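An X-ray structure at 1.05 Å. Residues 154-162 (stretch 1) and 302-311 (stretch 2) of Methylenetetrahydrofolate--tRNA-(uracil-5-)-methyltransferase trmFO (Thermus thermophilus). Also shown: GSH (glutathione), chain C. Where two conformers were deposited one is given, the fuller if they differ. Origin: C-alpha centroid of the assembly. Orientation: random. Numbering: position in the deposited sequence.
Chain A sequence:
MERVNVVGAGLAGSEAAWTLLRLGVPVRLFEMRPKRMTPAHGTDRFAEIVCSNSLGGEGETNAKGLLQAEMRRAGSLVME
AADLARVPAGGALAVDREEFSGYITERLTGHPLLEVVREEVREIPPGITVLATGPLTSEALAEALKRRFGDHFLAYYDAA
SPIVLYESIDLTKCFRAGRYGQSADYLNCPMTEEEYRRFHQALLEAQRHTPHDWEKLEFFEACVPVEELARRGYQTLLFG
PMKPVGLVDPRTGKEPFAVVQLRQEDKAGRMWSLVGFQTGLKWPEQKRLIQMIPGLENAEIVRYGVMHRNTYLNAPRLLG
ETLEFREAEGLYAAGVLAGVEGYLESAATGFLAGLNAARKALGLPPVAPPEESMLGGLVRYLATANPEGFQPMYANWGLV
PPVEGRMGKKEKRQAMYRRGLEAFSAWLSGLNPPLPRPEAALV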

# COMPACT_ATOMS: atom_id res chain seq x y z
N LEU A 154 -8.70 -9.01 9.57
CA LEU A 154 -9.22 -8.45 8.33
C LEU A 154 -9.96 -7.17 8.67
O LEU A 154 -10.77 -7.14 9.60
N ALA A 155 -9.66 -6.10 7.94
CA ALA A 155 -10.31 -4.81 8.12
C ALA A 155 -11.17 -4.50 6.90
O ALA A 155 -10.90 -4.99 5.80
N TYR A 156 -12.19 -3.67 7.10
CA TYR A 156 -13.10 -3.27 6.03
C TYR A 156 -12.89 -1.83 5.58
O TYR A 156 -13.46 -1.41 4.58
N TYR A 157 -12.09 -1.07 6.33
CA TYR A 157 -11.75 0.30 5.95
C TYR A 157 -10.34 0.57 6.41
O TYR A 157 -9.84 -0.08 7.33
N ASP A 158 -9.68 1.59 5.85
CA ASP A 158 -8.28 1.86 6.23
C ASP A 158 -8.01 2.93 7.33
O ASP A 158 -7.33 2.64 8.31
N ALA A 159 -8.53 4.14 7.16
CA ALA A 159 -8.37 5.17 8.18
C ALA A 159 -6.90 5.41 8.54
O ALA A 159 -6.53 5.41 9.70
N ALA A 160 -6.09 5.62 7.52
CA ALA A 160 -4.67 5.87 7.69
C ALA A 160 -4.40 7.32 8.05
O ALA A 160 -5.03 8.23 7.53
N SER A 161 -3.43 7.51 8.95
CA SER A 161 -2.92 8.84 9.21
C SER A 161 -1.65 9.06 8.38
O SER A 161 -1.07 8.11 7.84
N PRO A 162 -1.22 10.31 8.26
CA PRO A 162 0.00 10.57 7.50
C PRO A 162 1.24 9.98 8.17
O PRO A 162 1.31 9.91 9.40
N VAL A 302 5.72 10.71 3.51
CA VAL A 302 5.94 9.61 2.59
C VAL A 302 4.67 8.81 2.30
O VAL A 302 4.61 8.10 1.30
N ARG A 303 3.66 8.92 3.16
CA ARG A 303 2.39 8.25 2.91
C ARG A 303 1.29 9.13 3.48
O ARG A 303 1.29 9.41 4.68
N TYR A 304 0.40 9.61 2.63
CA TYR A 304 -0.67 10.51 3.07
C TYR A 304 -1.83 9.75 3.70
O TYR A 304 -2.09 8.60 3.38
N GLY A 305 -2.55 10.41 4.61
CA GLY A 305 -3.70 9.79 5.24
C GLY A 305 -4.87 9.64 4.29
O GLY A 305 -5.04 10.45 3.36
N VAL A 306 -5.67 8.60 4.51
CA VAL A 306 -6.86 8.35 3.71
C VAL A 306 -7.92 7.67 4.56
O VAL A 306 -7.61 7.04 5.57
N MSE A 307 -9.17 7.81 4.13
CA MSE A 307 -10.33 7.23 4.81
C MSE A 307 -11.24 6.63 3.77
O MSE A 307 -12.03 7.35 3.17
N HIS A 308 -11.16 5.33 3.54
CA HIS A 308 -12.14 4.75 2.64
C HIS A 308 -12.44 3.29 2.88
O HIS A 308 -11.74 2.60 3.62
N ARG A 309 -13.52 2.86 2.25
CA ARG A 309 -13.88 1.46 2.20
C ARG A 309 -12.77 0.69 1.50
O ARG A 309 -12.40 1.01 0.37
N ASN A 310 -12.25 -0.33 2.17
CA ASN A 310 -11.05 -1.02 1.71
C ASN A 310 -10.85 -2.28 2.53
O ASN A 310 -10.41 -2.21 3.66
N THR A 311 -11.19 -3.43 1.96
CA THR A 311 -10.94 -4.70 2.63
C THR A 311 -9.49 -5.12 2.47
O THR A 311 -8.97 -5.17 1.35

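The two stretches run antiparallel and meet in a mostly polar contact, held by backbone hydrogen bonds and centred on the side chain of Asp158. Asp158 points toward stretch 2 with chi1 p. Its OD1 accepts from His308 N at 2.8 Å and, within its own loop, from Ala159 N at 2.8 Å. The imidazole of His308, also chi1 p, comes back to the carboxylate although its CA-to-CB bond points away. OD1 lies over one face of this ring, and Asp158 OD2 is 2.6 Å from His308 CE1. A water bridges the stretches: it donates to Asp158 OD2 at 2.8 Å and accepts from Arg303 NH2 at 3.0 Å.

Ala160 also points toward stretch 2. Its CB sits over one face of the Arg303 guanidinium and 4.1 Å from Val306 CG2 (chi1 m). Gly305 CA lies 3.1 Å from Ala160 O, and an ideal CB on Gly305 would clash with that oxygen. Ala159 CB meets the selenium of Met307, SE, at 4.0 Å.

At the other end, Asn310 N donates to Tyr156 O at 2.9 Å. Arg309 (chi1 t) turns back. Its NH1 donates to Tyr156 O at 3.1 Å and to Thr311 OG1 at 2.8 Å.

Glutathione binds stretch 1: its N1 donates to Tyr157 O at 2.8 Å, and its N3 to Ala159 O at 2.7 Å.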

# COMPACT_ATOMS: atom_id res chain seq x y z
CB LEU A 154 -10.14 -9.44 7.61
CG LEU A 154 -10.77 -8.96 6.31
CD1 LEU A 154 -10.98 -10.10 5.33
CD2 LEU A 154 -12.08 -8.22 6.57
CB ALA A 155 -9.28 -3.72 8.35
CB TYR A 156 -14.55 -3.47 6.45
CG TYR A 156 -14.95 -4.92 6.59
CD1 TYR A 156 -15.15 -5.71 5.47
CD2 TYR A 156 -15.11 -5.49 7.84
CE1 TYR A 156 -15.50 -7.04 5.59
CE2 TYR A 156 -15.46 -6.82 7.97
CZ TYR A 156 -15.66 -7.59 6.84
OH TYR A 156 -16.01 -8.92 6.98
CB TYR A 157 -12.74 1.32 6.54
CG TYR A 157 -12.76 1.43 8.06
CD1 TYR A 157 -11.83 2.23 8.73
CD2 TYR A 157 -13.72 0.78 8.81
CE1 TYR A 157 -11.86 2.34 10.11
CE2 TYR A 157 -13.76 0.89 10.19
CZ TYR A 157 -12.83 1.68 10.83
OH TYR A 157 -12.86 1.79 12.21
CB ASP A 158 -7.39 2.09 5.01
CG ASP A 158 -8.02 3.01 3.98
OD1 ASP A 158 -8.88 3.83 4.35
OD2 ASP A 158 -7.62 2.90 2.80
CB ALA A 159 -9.18 4.83 9.43
CB ALA A 160 -3.93 5.50 6.43
CB SER A 161 -2.63 9.01 10.69
OG SER A 161 -1.52 8.21 11.05
CB PRO A 162 0.10 12.10 7.50
CG PRO A 162 -1.26 12.58 7.88
CD PRO A 162 -1.83 11.55 8.77
CB VAL A 302 7.07 8.67 3.05
CG1 VAL A 302 8.40 9.41 3.05
CG2 VAL A 302 6.78 8.09 4.42
CB ARG A 303 2.37 6.86 3.57
CG ARG A 303 1.18 6.00 3.18
CD ARG A 303 -0.08 6.25 4.04
NE ARG A 303 -0.96 5.10 3.90
CZ ARG A 303 -1.99 5.00 3.06
NH1 ARG A 303 -2.37 6.03 2.31
NH2 ARG A 303 -2.66 3.85 2.99
CB TYR A 304 -1.15 11.37 1.90
CG TYR A 304 -0.20 12.50 1.58
CD1 TYR A 304 -0.28 13.70 2.28
CD2 TYR A 304 0.79 12.37 0.61
CE1 TYR A 304 0.58 14.74 2.02
CE2 TYR A 304 1.66 13.42 0.34
CZ TYR A 304 1.55 14.60 1.05
OH TYR A 304 2.39 15.64 0.80
CB VAL A 306 -6.57 7.45 2.49
CG1 VAL A 306 -5.60 8.12 1.54
CG2 VAL A 306 -6.07 6.08 2.94
CB MSE A 307 -11.16 8.32 5.49
CG MSE A 307 -10.54 9.01 6.68
SE MSE A 307 -11.04 8.23 8.40
CE MSE A 307 -12.94 7.89 8.11
CB HIS A 308 -11.79 5.00 1.16
CG HIS A 308 -10.36 4.75 0.81
ND1 HIS A 308 -9.79 3.50 0.87
CD2 HIS A 308 -9.40 5.59 0.37
CE1 HIS A 308 -8.52 3.58 0.48
NE2 HIS A 308 -8.26 4.84 0.18
CB ARG A 309 -15.20 1.33 1.45
CG ARG A 309 -15.59 -0.08 1.09
CD ARG A 309 -16.22 -0.79 2.26
NE ARG A 309 -16.66 -2.11 1.84
CZ ARG A 309 -15.89 -3.19 1.87
NH1 ARG A 309 -14.66 -3.11 2.34
NH2 ARG A 309 -16.36 -4.36 1.46
CB ASN A 310 -9.83 -0.08 1.87
CG ASN A 310 -8.55 -0.62 1.23
OD1 ASN A 310 -8.30 -0.40 0.04
ND2 ASN A 310 -7.72 -1.28 2.02
CB THR A 311 -11.85 -5.79 2.07
OG1 THR A 311 -13.20 -5.46 2.40
CG2 THR A 311 -11.51 -7.13 2.69
N1 GSH C . -8.16 0.02 9.57
CA1 GSH C . -7.84 -0.93 10.61
C1 GSH C . -9.08 -1.47 11.31
O11 GSH C . -10.33 -1.12 10.82
O12 GSH C . -8.97 -2.38 12.06
CB1 GSH C . -6.77 -0.45 11.59
CG1 GSH C . -7.22 0.44 12.74
CD1 GSH C . -7.69 1.86 12.43
OE1 GSH C . -7.91 2.23 11.32
N2 GSH C . -7.83 2.76 13.54
CA2 GSH C . -8.15 4.13 13.33
C2 GSH C . -6.95 5.05 13.55
O2 GSH C . -6.67 5.42 14.65
CB2 GSH C . -9.32 4.47 14.25
SG2 GSH C . -10.09 6.08 14.02
N3 GSH C . -6.48 5.81 12.41
CA3 GSH C . -5.47 6.82 12.59
C3 GSH C . -4.07 6.27 12.81
O31 GSH C . -3.27 6.81 13.51
O32 GSH C . -3.85 4.98 12.37
O HOH W 1 -5.12 2.69 1.61